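Local coordinates for protein serine-tRNA ligase (Naegleria fowleri, PDB 6BLJ) that probably attaches serine to its cognate tRNAs in the cytosol, activating the amino acid with ATP, and is captured here with bound AMP, at residues L14-K19 / E45-W50; A362-L367 / S449-C454; E392-G397 / N402-L407. One frame throughout, in Å; residues are numbered along the deposited sequence. Where two conformers were deposited one is given.

Interaction 1. Residues L14-K19 / E45-W50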
loop_
_atom_site.group_PDB
_atom_site.type_symbol
_atom_site.label_atom_id
_atom_site.label_comp_id
_atom_site.label_asym_id
_atom_site.label_seq_id
_atom_site.Cartn_x
_atom_site.Cartn_y
_atom_site.Cartn_z
ATOM N N LEU A 14 -2.387 -35.577 8.318
ATOM C CA LEU A 14 -1.764 -36.024 7.075
ATOM C C LEU A 14 -0.242 -36.009 7.173
ATOM O O LEU A 14 0.438 -36.782 6.484
ATOM C CB LEU A 14 -2.225 -35.129 5.919
ATOM C CG LEU A 14 -1.876 -35.607 4.507
ATOM C CD1 LEU A 14 -2.501 -36.974 4.214
ATOM C CD2 LEU A 14 -2.320 -34.574 3.467
ATOM N N PHE A 15 0.314 -35.158 8.040
ATOM C CA PHE A 15 1.759 -35.086 8.232
ATOM C C PHE A 15 2.317 -36.228 9.075
ATOM O O PHE A 15 3.541 -36.407 9.102
ATOM C CB PHE A 15 2.143 -33.770 8.917
ATOM C CG PHE A 15 1.878 -32.534 8.098
ATOM C CD1 PHE A 15 0.592 -32.033 7.970
ATOM C CD2 PHE A 15 2.927 -31.842 7.505
ATOM C CE1 PHE A 15 0.345 -30.880 7.239
ATOM C CE2 PHE A 15 2.687 -30.682 6.773
ATOM C CZ PHE A 15 1.391 -30.210 6.637
ATOM N N ARG A 16 1.470 -36.989 9.768
ATOM C CA ARG A 16 1.907 -37.915 10.820
ATOM C C ARG A 16 1.958 -39.340 10.293
ATOM O O ARG A 16 0.934 -40.018 10.167
ATOM C CB ARG A 16 1.013 -37.829 12.049
ATOM C CG ARG A 16 1.136 -36.524 12.816
ATOM C CD ARG A 16 0.027 -36.397 13.839
ATOM N NE ARG A 16 0.177 -35.189 14.642
ATOM C CZ ARG A 16 -0.818 -34.612 15.305
ATOM N NH1 ARG A 16 -2.045 -35.124 15.251
ATOM N NH2 ARG A 16 -0.590 -33.517 16.011
ATOM N N GLU A 17 3.166 -39.781 9.966
ATOM C CA GLU A 17 3.332 -41.112 9.409
ATOM C C GLU A 17 2.884 -42.178 10.412
ATOM O O GLU A 17 2.390 -43.236 10.013
ATOM C CB GLU A 17 4.788 -41.276 8.975
ATOM C CG GLU A 17 4.995 -42.188 7.786
ATOM C CD GLU A 17 6.459 -42.241 7.368
ATOM O OE1 GLU A 17 7.262 -41.513 7.985
ATOM O OE2 GLU A 17 6.786 -42.927 6.372
ATOM N N TYR A 18 2.989 -41.889 11.719
ATOM C CA TYR A 18 2.601 -42.849 12.751
ATOM C C TYR A 18 1.094 -42.944 12.949
ATOM O O TYR A 18 0.624 -43.905 13.570
ATOM C CB TYR A 18 3.224 -42.468 14.105
ATOM C CG TYR A 18 2.524 -41.321 14.842
ATOM C CD1 TYR A 18 1.380 -41.542 15.613
ATOM C CD2 TYR A 18 3.023 -40.024 14.785
ATOM C CE1 TYR A 18 0.746 -40.508 16.275
ATOM C CE2 TYR A 18 2.396 -38.983 15.457
ATOM C CZ TYR A 18 1.259 -39.231 16.199
ATOM O OH TYR A 18 0.626 -38.206 16.869
ATOM N N LYS A 19 0.323 -41.980 12.455
ATOM C CA LYS A 19 -1.111 -41.963 12.696
ATOM C C LYS A 19 -1.906 -42.230 11.429
ATOM O O LYS A 19 -3.071 -41.843 11.335
ATOM C CB LYS A 19 -1.529 -40.625 13.305
ATOM N N GLU A 45 8.683 -31.727 12.285
ATOM C CA GLU A 45 9.607 -31.496 13.395
ATOM C C GLU A 45 8.930 -30.736 14.529
ATOM O O GLU A 45 9.039 -31.122 15.699
ATOM C CB GLU A 45 10.844 -30.740 12.902
ATOM N N LEU A 46 8.213 -29.656 14.200
ATOM C CA LEU A 46 7.530 -28.874 15.222
ATOM C C LEU A 46 6.418 -29.673 15.889
ATOM O O LEU A 46 6.139 -29.470 17.074
ATOM C CB LEU A 46 6.968 -27.583 14.618
ATOM C CG LEU A 46 7.988 -26.551 14.131
ATOM C CD1 LEU A 46 7.303 -25.456 13.304
ATOM C CD2 LEU A 46 8.735 -25.946 15.305
ATOM N N ASP A 47 5.745 -30.551 15.141
ATOM C CA ASP A 47 4.713 -31.386 15.749
ATOM C C ASP A 47 5.326 -32.354 16.753
ATOM O O ASP A 47 4.765 -32.579 17.833
ATOM C CB ASP A 47 3.941 -32.141 14.664
ATOM C CG ASP A 47 2.795 -32.969 15.217
ATOM O OD1 ASP A 47 1.872 -32.398 15.847
ATOM O OD2 ASP A 47 2.801 -34.195 14.979
ATOM N N GLU A 48 6.485 -32.927 16.418
ATOM C CA GLU A 48 7.148 -33.843 17.339
ATOM C C GLU A 48 7.616 -33.122 18.598
ATOM O O GLU A 48 7.448 -33.639 19.707
ATOM C CB GLU A 48 8.315 -34.536 16.638
ATOM C CG GLU A 48 7.858 -35.619 15.684
ATOM C CD GLU A 48 8.975 -36.147 14.824
ATOM O OE1 GLU A 48 10.088 -35.587 14.902
ATOM O OE2 GLU A 48 8.741 -37.128 14.082
ATOM N N VAL A 49 8.201 -31.929 18.447
ATOM C CA VAL A 49 8.622 -31.165 19.620
ATOM C C VAL A 49 7.418 -30.816 20.486
ATOM O O VAL A 49 7.477 -30.890 21.722
ATOM C CB VAL A 49 9.401 -29.908 19.192
ATOM C CG1 VAL A 49 9.684 -29.023 20.393
ATOM C CG2 VAL A 49 10.705 -30.310 18.516
ATOM N N TRP A 50 6.303 -30.449 19.851
ATOM C CA TRP A 50 5.073 -30.176 20.590
ATOM C C TRP A 50 4.633 -31.397 21.395
ATOM O O TRP A 50 4.345 -31.297 22.596
ATOM C CB TRP A 50 3.987 -29.728 19.610
ATOM C CG TRP A 50 2.588 -29.661 20.173
ATOM C CD1 TRP A 50 2.061 -28.666 20.942
ATOM C CD2 TRP A 50 1.531 -30.605 19.957
ATOM N NE1 TRP A 50 0.746 -28.946 21.239
ATOM C CE2 TRP A 50 0.397 -30.129 20.642
ATOM C CE3 TRP A 50 1.438 -31.816 19.257
ATOM C CZ2 TRP A 50 -0.816 -30.815 20.650
ATOM C CZ3 TRP A 50 0.234 -32.495 19.264
ATOM C CH2 TRP A 50 -0.876 -31.994 19.959
#
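Asp-47, the first residue of 45-50 to meet the other segment, takes the guanidinium of Arg-16 side-on: NE of Arg-16 donates to OD2 of Asp-47 at 2.8 Å, and NH2 of Arg-16 donates to OD1 of Asp-47 at 2.7 Å. Both bonds are nearly straight, and both carboxylate oxygens are met on their syn sides. The fit is flat from the arginine side, because each oxygen lies close to the guanidinium plane, but the carboxylate is turned by 30° against that plane. With chi1 at -177°, CG of Asp-47 is anti to its own backbone N, which carries the carboxylate off the helix toward the loop; Arg-16 answers with a chain extended from CG to NE. Segment 14-19 belongs to the loop ahead of helix 23-32, and 45-50 is one and a half turns of helix 38-76, a long helix of the N-terminal domain, the tRNA-binding arm of seryl-tRNA synthetases. The ion pair thus ties the start of the chain to the side of that arm. Asp-47 OD1 has a second cationic partner, Arg-143 of helix 114-147, so two arginines share this largely buried carboxylate, which probably favours its ionised form. One turn on, Trp-50 brings CZ3 to 3.5 Å from NH2 of Arg-16. The indole and guanidinium planes are almost parallel, 6° apart, yet NH2 approaches the ring obliquely. Arg-143 makes a cation-pi contact with the same indole.

Interaction 2. Residues A362-L367 / S449-C454. With AMP (adenosine monophosphate), chain D.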
loop_
_atom_site.group_PDB
_atom_site.type_symbol
_atom_site.label_atom_id
_atom_site.label_comp_id
_atom_site.label_asym_id
_atom_site.label_seq_id
_atom_site.Cartn_x
_atom_site.Cartn_y
_atom_site.Cartn_z
ATOM N N ALA A 362 -22.932 -23.562 -20.472
ATOM C CA ALA A 362 -24.289 -23.394 -20.997
ATOM C C ALA A 362 -24.638 -21.916 -21.137
ATOM O O ALA A 362 -25.336 -21.515 -22.076
ATOM C CB ALA A 362 -25.307 -24.098 -20.096
ATOM N N PHE A 363 -24.148 -21.079 -20.217
ATOM C CA PHE A 363 -24.431 -19.653 -20.315
ATOM C C PHE A 363 -23.854 -19.066 -21.601
ATOM O O PHE A 363 -24.562 -18.396 -22.361
ATOM C CB PHE A 363 -23.893 -18.919 -19.088
ATOM C CG PHE A 363 -24.270 -17.451 -19.040
ATOM C CD1 PHE A 363 -25.558 -17.062 -18.715
ATOM C CD2 PHE A 363 -23.328 -16.465 -19.307
ATOM C CE1 PHE A 363 -25.901 -15.713 -18.653
ATOM C CE2 PHE A 363 -23.668 -15.116 -19.248
ATOM C CZ PHE A 363 -24.963 -14.745 -18.931
ATOM N N TYR A 364 -22.561 -19.311 -21.863
ATOM C CA TYR A 364 -21.934 -18.722 -23.046
ATOM C C TYR A 364 -22.410 -19.377 -24.337
ATOM O O TYR A 364 -22.501 -18.697 -25.372
ATOM C CB TYR A 364 -20.405 -18.752 -22.910
ATOM C CG TYR A 364 -20.017 -17.754 -21.845
ATOM C CD1 TYR A 364 -20.032 -16.384 -22.125
ATOM C CD2 TYR A 364 -19.756 -18.158 -20.535
ATOM C CE1 TYR A 364 -19.764 -15.443 -21.148
ATOM C CE2 TYR A 364 -19.457 -17.210 -19.537
ATOM C CZ TYR A 364 -19.469 -15.860 -19.861
ATOM O OH TYR A 364 -19.197 -14.909 -18.919
ATOM N N GLN A 365 -22.724 -20.674 -24.315
ATOM C CA GLN A 365 -23.390 -21.241 -25.482
ATOM C C GLN A 365 -24.702 -20.510 -25.761
ATOM O O GLN A 365 -25.023 -20.233 -26.918
ATOM C CB GLN A 365 -23.646 -22.738 -25.305
ATOM C CG GLN A 365 -22.397 -23.600 -25.302
ATOM C CD GLN A 365 -22.694 -24.990 -24.768
ATOM O OE1 GLN A 365 -23.821 -25.454 -24.859
ATOM N NE2 GLN A 365 -21.691 -25.646 -24.190
ATOM N N SER A 366 -25.478 -20.193 -24.718
ATOM C CA SER A 366 -26.748 -19.513 -24.969
ATOM C C SER A 366 -26.519 -18.128 -25.566
ATOM O O SER A 366 -27.382 -17.614 -26.280
ATOM C CB SER A 366 -27.592 -19.399 -23.693
ATOM O OG SER A 366 -27.116 -18.365 -22.832
ATOM N N LEU A 367 -25.370 -17.508 -25.287
ATOM C CA LEU A 367 -25.027 -16.211 -25.859
ATOM C C LEU A 367 -24.380 -16.314 -27.236
ATOM O O LEU A 367 -24.127 -15.279 -27.855
ATOM C CB LEU A 367 -24.081 -15.444 -24.916
ATOM C CG LEU A 367 -24.729 -14.938 -23.623
ATOM C CD1 LEU A 367 -23.663 -14.503 -22.658
ATOM C CD2 LEU A 367 -25.676 -13.767 -23.927
ATOM N N SER A 449 -18.475 -6.163 -18.013
ATOM C CA SER A 449 -17.740 -5.274 -18.923
ATOM C C SER A 449 -16.878 -6.070 -19.907
ATOM O O SER A 449 -16.857 -5.765 -21.108
ATOM C CB SER A 449 -16.911 -4.247 -18.134
ATOM O OG SER A 449 -15.675 -4.754 -17.632
ATOM N N ARG A 450 -16.204 -7.125 -19.435
ATOM C CA ARG A 450 -15.419 -7.958 -20.347
ATOM C C ARG A 450 -16.314 -8.828 -21.241
ATOM O O ARG A 450 -15.956 -9.105 -22.394
ATOM C CB ARG A 450 -14.430 -8.828 -19.562
ATOM C CG ARG A 450 -13.412 -9.599 -20.432
ATOM C CD ARG A 450 -12.381 -10.345 -19.590
ATOM N NE ARG A 450 -11.531 -9.421 -18.832
ATOM C CZ ARG A 450 -10.457 -9.796 -18.147
ATOM N NH1 ARG A 450 -10.087 -11.082 -18.142
ATOM N NH2 ARG A 450 -9.730 -8.882 -17.505
ATOM N N THR A 451 -17.448 -9.319 -20.721
ATOM C CA THR A 451 -18.384 -10.048 -21.579
ATOM C C THR A 451 -18.970 -9.131 -22.655
ATOM O O THR A 451 -19.145 -9.555 -23.803
ATOM C CB THR A 451 -19.486 -10.713 -20.732
ATOM O OG1 THR A 451 -18.902 -11.691 -19.860
ATOM C CG2 THR A 451 -20.545 -11.414 -21.596
ATOM N N LEU A 452 -19.233 -7.855 -22.319
ATOM C CA LEU A 452 -19.679 -6.888 -23.332
ATOM C C LEU A 452 -18.626 -6.679 -24.418
ATOM O O LEU A 452 -18.966 -6.574 -25.600
ATOM C CB LEU A 452 -20.018 -5.526 -22.706
ATOM C CG LEU A 452 -21.288 -5.294 -21.872
ATOM C CD1 LEU A 452 -21.303 -3.845 -21.369
ATOM C CD2 LEU A 452 -22.576 -5.615 -22.671
ATOM N N CYS A 453 -17.347 -6.583 -24.038
ATOM C CA CYS A 453 -16.280 -6.539 -25.047
ATOM C C CYS A 453 -16.350 -7.738 -25.994
ATOM O O CYS A 453 -16.161 -7.604 -27.208
ATOM C CB CYS A 453 -14.917 -6.516 -24.362
ATOM S SG CYS A 453 -14.604 -5.000 -23.431
ATOM N N CYS A 454 -16.539 -8.933 -25.435
ATOM C CA CYS A 454 -16.582 -10.142 -26.248
ATOM C C CYS A 454 -17.820 -10.166 -27.135
ATOM O O CYS A 454 -17.752 -10.582 -28.297
ATOM C CB CYS A 454 -16.541 -11.367 -25.339
ATOM S SG CYS A 454 -16.277 -12.924 -26.211
HETATM P P AMP D . -10.754 -13.731 -11.095
HETATM O O1P AMP D . -9.391 -13.041 -11.165
HETATM O O2P AMP D . -11.572 -13.579 -9.873
HETATM O O3P AMP D . -10.573 -15.187 -11.498
HETATM O "O5'" AMP D . -11.609 -13.077 -12.270
HETATM C "C5'" AMP D . -12.895 -13.572 -12.614
HETATM C "C4'" AMP D . -13.388 -12.933 -13.895
HETATM O "O4'" AMP D . -13.691 -11.534 -13.662
HETATM C "C3'" AMP D . -12.392 -12.914 -15.034
HETATM O "O3'" AMP D . -12.365 -14.131 -15.755
HETATM C "C2'" AMP D . -12.846 -11.728 -15.866
HETATM O "O2'" AMP D . -13.954 -12.094 -16.671
HETATM C "C1'" AMP D . -13.329 -10.764 -14.785
HETATM N N9 AMP D . -12.296 -9.780 -14.377
HETATM C C8 AMP D . -11.239 -10.012 -13.535
HETATM N N7 AMP D . -10.475 -8.962 -13.335
HETATM C C5 AMP D . -11.072 -7.969 -14.095
HETATM C C6 AMP D . -10.748 -6.615 -14.313
HETATM N N6 AMP D . -9.722 -5.982 -13.718
HETATM N N1 AMP D . -11.531 -5.910 -15.156
HETATM C C2 AMP D . -12.585 -6.516 -15.717
HETATM N N3 AMP D . -13.005 -7.776 -15.567
HETATM C C4 AMP D . -12.198 -8.460 -14.747
HETATM O O HOH W 1 -17.336 -13.043 -17.856
#
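Tyr-364 and Thr-451 point their hydroxyls at the same water from two helices whose backbones stay well apart, the nearest CA atoms, those of these two residues, being 9.5 Å from each other. The tyrosine reaches across with its phenol end. At chi1 -70° its ring is swung away from the carbonyl carbon, to the side of the backbone N, and although the bond from CA to CB runs alongside the other helix, the ring carries OH to 3.4 Å from OG1 of Thr-451. OG1 of Thr-451 comes in at the ring edge, near the plane of the phenol, and the methyl CG2 of Thr-451 lies 4.1 Å from CE1 of Tyr-364. Water 1 joins the pair: it donates to Tyr-364 OH at 2.8 Å and is hydrogen-bonded to Thr-451 OG1 at 2.9 Å. Each hydroxyl also has partners in strand 436-447, Leu-445 O for the tyrosine and both Thr-446 OG1 and Ala-447 O for the threonine, so these buried polar groups are satisfied. The phenol is backed by its neighbour in sequence: CD2 of Phe-363 stands 3.8 Å above the centre of the Tyr-364 ring, while CZ of Tyr-364 lies in the plane of Phe-363, at its edge.

Next to Thr-451, Arg-450 turns another way. Bent at chi3 (-65°), it lays one guanidinium face against the nucleotide, with NH1 3.6 Å from AMP C2'. A salt bridge to Glu-406 and a hydrogen bond to Phe-328 O help hold it there. Helices 348-366 and 448-458 pack beside the antiparallel sheet of the catalytic domain, and strand 436-447 running into helix 448-458 is consistent with motif 3 of class II aminoacyl-tRNA synthetases, a strand and helix whose arginine lies against the nucleotide.

Interaction 3. Residues E392-G397 / N402-L407; sequences EAWFPG and NEYREL. With AMP (adenosine monophosphate), chain D.
Tyr-404, with the largest area buried by the contact, lies across Trp-394 and the backbone of Glu-392. CE3 of Trp-394 stands 3.6 Å above one face of the phenol, displaced toward its rim. The two rings are inclined at 57°, an oblique pairing. At the edge of the same phenol, CD1 of Tyr-404 is 3.5 Å from Glu-392 O. Glu-392 shares this face of the sheet, its chain extended beyond CG and passing Glu-406, with CG of Glu-392 3.9 Å from Glu-406 N; its carboxylate OE1 is paired with Arg-372 of the neighbouring strand. These residues sit in a beta hairpin, strands 387-394 and 404-412, within the antiparallel sheet of the class II synthetase core. Ala-393 and Arg-405 form a hydrogen-bonded pair, Ala-393 N to Arg-405 O at 2.8 Å and Arg-405 N to Ala-393 O at 3.0 Å, with Glu-392/Glu-406 and Trp-394/Tyr-404 the non-hydrogen-bonded pairs beside it. Just past the strand, Phe-395 N donates one more backbone hydrogen bond to Glu-403 O, at 2.7 Å. Its side chain presents the ring edge to that same Glu-403 O, while CE1 of Phe-395 touches CB of Arg-405 at 3.8 Å. On the same side of the sheet as Arg-405, Ala-393 CB presses tightly on CD1 of Leu-407, 3.4 Å away. Helix 448-458 covers this side through Cys-454, which touches both Ala-393 and Phe-395. At the far end of 402-407 the strand meets the nucleotide: Leu-407 O accepts a hydrogen bond from the ribose O2' of AMP.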
loop_
_atom_site.group_PDB
_atom_site.type_symbol
_atom_site.label_atom_id
_atom_site.label_comp_id
_atom_site.label_asym_id
_atom_site.label_seq_id
_atom_site.Cartn_x
_atom_site.Cartn_y
_atom_site.Cartn_z
ATOM N N GLU A 392 -12.002 -19.478 -21.627
ATOM C CA GLU A 392 -11.392 -18.424 -22.428
ATOM C C GLU A 392 -12.227 -18.254 -23.688
ATOM O O GLU A 392 -12.410 -19.214 -24.444
ATOM C CB GLU A 392 -9.937 -18.760 -22.778
ATOM C CG GLU A 392 -9.006 -18.906 -21.549
ATOM C CD GLU A 392 -7.564 -19.209 -21.942
ATOM O OE1 GLU A 392 -7.314 -19.627 -23.104
ATOM O OE2 GLU A 392 -6.688 -19.074 -21.078
ATOM N N ALA A 393 -12.732 -17.045 -23.912
ATOM C CA ALA A 393 -13.602 -16.773 -25.044
ATOM C C ALA A 393 -12.814 -16.209 -26.219
ATOM O O ALA A 393 -11.725 -15.653 -26.063
ATOM C CB ALA A 393 -14.714 -15.798 -24.658
ATOM N N TRP A 394 -13.403 -16.360 -27.402
ATOM C CA TRP A 394 -12.845 -15.880 -28.662
ATOM C C TRP A 394 -13.065 -14.377 -28.831
ATOM O O TRP A 394 -14.200 -13.892 -28.750
ATOM C CB TRP A 394 -13.523 -16.655 -29.801
ATOM C CG TRP A 394 -13.166 -16.298 -31.200
ATOM C CD1 TRP A 394 -13.981 -15.695 -32.128
ATOM C CD2 TRP A 394 -11.922 -16.554 -31.864
ATOM N NE1 TRP A 394 -13.310 -15.553 -33.325
ATOM C CE2 TRP A 394 -12.045 -16.066 -33.187
ATOM C CE3 TRP A 394 -10.710 -17.136 -31.468
ATOM C CZ2 TRP A 394 -11.007 -16.157 -34.117
ATOM C CZ3 TRP A 394 -9.677 -17.220 -32.394
ATOM C CH2 TRP A 394 -9.836 -16.732 -33.706
ATOM N N PHE A 395 -11.984 -13.645 -29.107
ATOM C CA PHE A 395 -12.024 -12.211 -29.386
ATOM C C PHE A 395 -11.514 -11.980 -30.806
ATOM O O PHE A 395 -10.300 -11.829 -31.018
ATOM C CB PHE A 395 -11.184 -11.422 -28.370
ATOM C CG PHE A 395 -11.836 -11.257 -27.019
ATOM C CD1 PHE A 395 -11.802 -12.281 -26.083
ATOM C CD2 PHE A 395 -12.479 -10.071 -26.681
ATOM C CE1 PHE A 395 -12.390 -12.125 -24.840
ATOM C CE2 PHE A 395 -13.070 -9.902 -25.430
ATOM C CZ PHE A 395 -13.025 -10.934 -24.507
ATOM N N PRO A 396 -12.398 -11.961 -31.815
ATOM C CA PRO A 396 -11.924 -11.890 -33.216
ATOM C C PRO A 396 -11.239 -10.579 -33.583
ATOM O O PRO A 396 -10.590 -10.509 -34.639
ATOM C CB PRO A 396 -13.210 -12.085 -34.047
ATOM C CG PRO A 396 -14.331 -11.631 -33.129
ATOM C CD PRO A 396 -13.872 -12.007 -31.714
ATOM N N GLY A 397 -11.378 -9.539 -32.776
ATOM C CA GLY A 397 -10.652 -8.317 -33.026
ATOM C C GLY A 397 -9.312 -8.213 -32.330
ATOM O O GLY A 397 -8.651 -7.181 -32.464
ATOM N N ASN A 402 -3.551 -13.191 -29.441
ATOM C CA ASN A 402 -4.246 -12.889 -28.195
ATOM C C ASN A 402 -5.750 -13.115 -28.304
ATOM O O ASN A 402 -6.526 -12.473 -27.588
ATOM C CB ASN A 402 -3.980 -11.452 -27.754
ATOM C CG ASN A 402 -2.517 -11.190 -27.482
ATOM O OD1 ASN A 402 -1.902 -11.847 -26.639
ATOM N ND2 ASN A 402 -1.951 -10.215 -28.189
ATOM N N GLU A 403 -6.173 -14.034 -29.175
ATOM C CA GLU A 403 -7.591 -14.147 -29.508
ATOM C C GLU A 403 -8.419 -14.821 -28.416
ATOM O O GLU A 403 -9.607 -14.516 -28.282
ATOM C CB GLU A 403 -7.761 -14.897 -30.834
ATOM C CG GLU A 403 -7.203 -14.161 -32.047
ATOM C CD GLU A 403 -5.721 -14.437 -32.290
ATOM O OE1 GLU A 403 -5.131 -15.259 -31.555
ATOM O OE2 GLU A 403 -5.146 -13.814 -33.204
ATOM N N TYR A 404 -7.840 -15.741 -27.647
ATOM C CA TYR A 404 -8.552 -16.401 -26.553
ATOM C C TYR A 404 -8.170 -15.743 -25.231
ATOM O O TYR A 404 -6.997 -15.772 -24.841
ATOM C CB TYR A 404 -8.251 -17.902 -26.518
ATOM C CG TYR A 404 -9.071 -18.699 -27.510
ATOM C CD1 TYR A 404 -10.423 -18.932 -27.276
ATOM C CD2 TYR A 404 -8.507 -19.196 -28.684
ATOM C CE1 TYR A 404 -11.206 -19.645 -28.175
ATOM C CE2 TYR A 404 -9.294 -19.930 -29.611
ATOM C CZ TYR A 404 -10.647 -20.135 -29.331
ATOM O OH TYR A 404 -11.470 -20.828 -30.185
ATOM N N ARG A 405 -9.157 -15.162 -24.532
ATOM C CA ARG A 405 -8.914 -14.506 -23.254
ATOM C C ARG A 405 -9.918 -14.985 -22.217
ATOM O O ARG A 405 -11.093 -15.213 -22.530
ATOM C CB ARG A 405 -8.993 -12.976 -23.381
ATOM C CG ARG A 405 -7.991 -12.365 -24.374
ATOM C CD ARG A 405 -6.532 -12.577 -23.973
ATOM N NE ARG A 405 -6.188 -11.980 -22.676
ATOM C CZ ARG A 405 -5.849 -10.703 -22.475
ATOM N NH1 ARG A 405 -5.805 -9.827 -23.478
ATOM N NH2 ARG A 405 -5.552 -10.297 -21.250
ATOM N N GLU A 406 -9.445 -15.083 -20.972
ATOM C CA GLU A 406 -10.273 -15.594 -19.890
ATOM C C GLU A 406 -11.483 -14.694 -19.639
ATOM O O GLU A 406 -11.373 -13.465 -19.565
ATOM C CB GLU A 406 -9.428 -15.745 -18.614
ATOM C CG GLU A 406 -9.014 -14.455 -17.926
ATOM C CD GLU A 406 -7.845 -13.736 -18.592
ATOM O OE1 GLU A 406 -7.366 -14.196 -19.653
ATOM O OE2 GLU A 406 -7.406 -12.695 -18.043
ATOM N N LEU A 407 -12.652 -15.328 -19.536
ATOM C CA LEU A 407 -13.901 -14.706 -19.104
ATOM C C LEU A 407 -14.398 -15.261 -17.777
ATOM O O LEU A 407 -15.181 -14.588 -17.090
ATOM C CB LEU A 407 -15.026 -14.944 -20.133
ATOM C CG LEU A 407 -15.094 -14.127 -21.413
ATOM C CD1 LEU A 407 -16.461 -14.309 -22.089
ATOM C CD2 LEU A 407 -14.854 -12.692 -21.063
HETATM P P AMP D . -10.754 -13.731 -11.095
HETATM O O1P AMP D . -9.391 -13.041 -11.165
HETATM O O2P AMP D . -11.572 -13.579 -9.873
HETATM O O3P AMP D . -10.573 -15.187 -11.498
HETATM O "O5'" AMP D . -11.609 -13.077 -12.270
HETATM C "C5'" AMP D . -12.895 -13.572 -12.614
HETATM C "C4'" AMP D . -13.388 -12.933 -13.895
HETATM O "O4'" AMP D . -13.691 -11.534 -13.662
HETATM C "C3'" AMP D . -12.392 -12.914 -15.034
HETATM O "O3'" AMP D . -12.365 -14.131 -15.755
HETATM C "C2'" AMP D . -12.846 -11.728 -15.866
HETATM O "O2'" AMP D . -13.954 -12.094 -16.671
HETATM C "C1'" AMP D . -13.329 -10.764 -14.785
HETATM N N9 AMP D . -12.296 -9.780 -14.377
HETATM C C8 AMP D . -11.239 -10.012 -13.535
HETATM N N7 AMP D . -10.475 -8.962 -13.335
HETATM C C5 AMP D . -11.072 -7.969 -14.095
HETATM C C6 AMP D . -10.748 -6.615 -14.313
HETATM N N6 AMP D . -9.722 -5.982 -13.718
HETATM N N1 AMP D . -11.531 -5.910 -15.156
HETATM C C2 AMP D . -12.585 -6.516 -15.717
HETATM N N3 AMP D . -13.005 -7.776 -15.567
HETATM C C4 AMP D . -12.198 -8.460 -14.747
#

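Overall arrangement
Interaction 1 comes first along the chain and stands apart, in the N-terminal tRNA-binding arm; its centre lies 49 Å from that of interaction 2 and 47 Å from that of interaction 3, across the centre of the chain. The other two share the class II catalytic domain, 11 Å between centres, and the hairpin of interaction 3 falls in sequence between the two helices of interaction 2. They meet directly: Arg-450 CG packs on Leu-407 CD2 at 3.5 Å, and both contacts touch AMP. Helix 448-458 and the hairpin together line part of the nucleotide pocket, while interaction 1 belongs to the distant arm that probably engages tRNA.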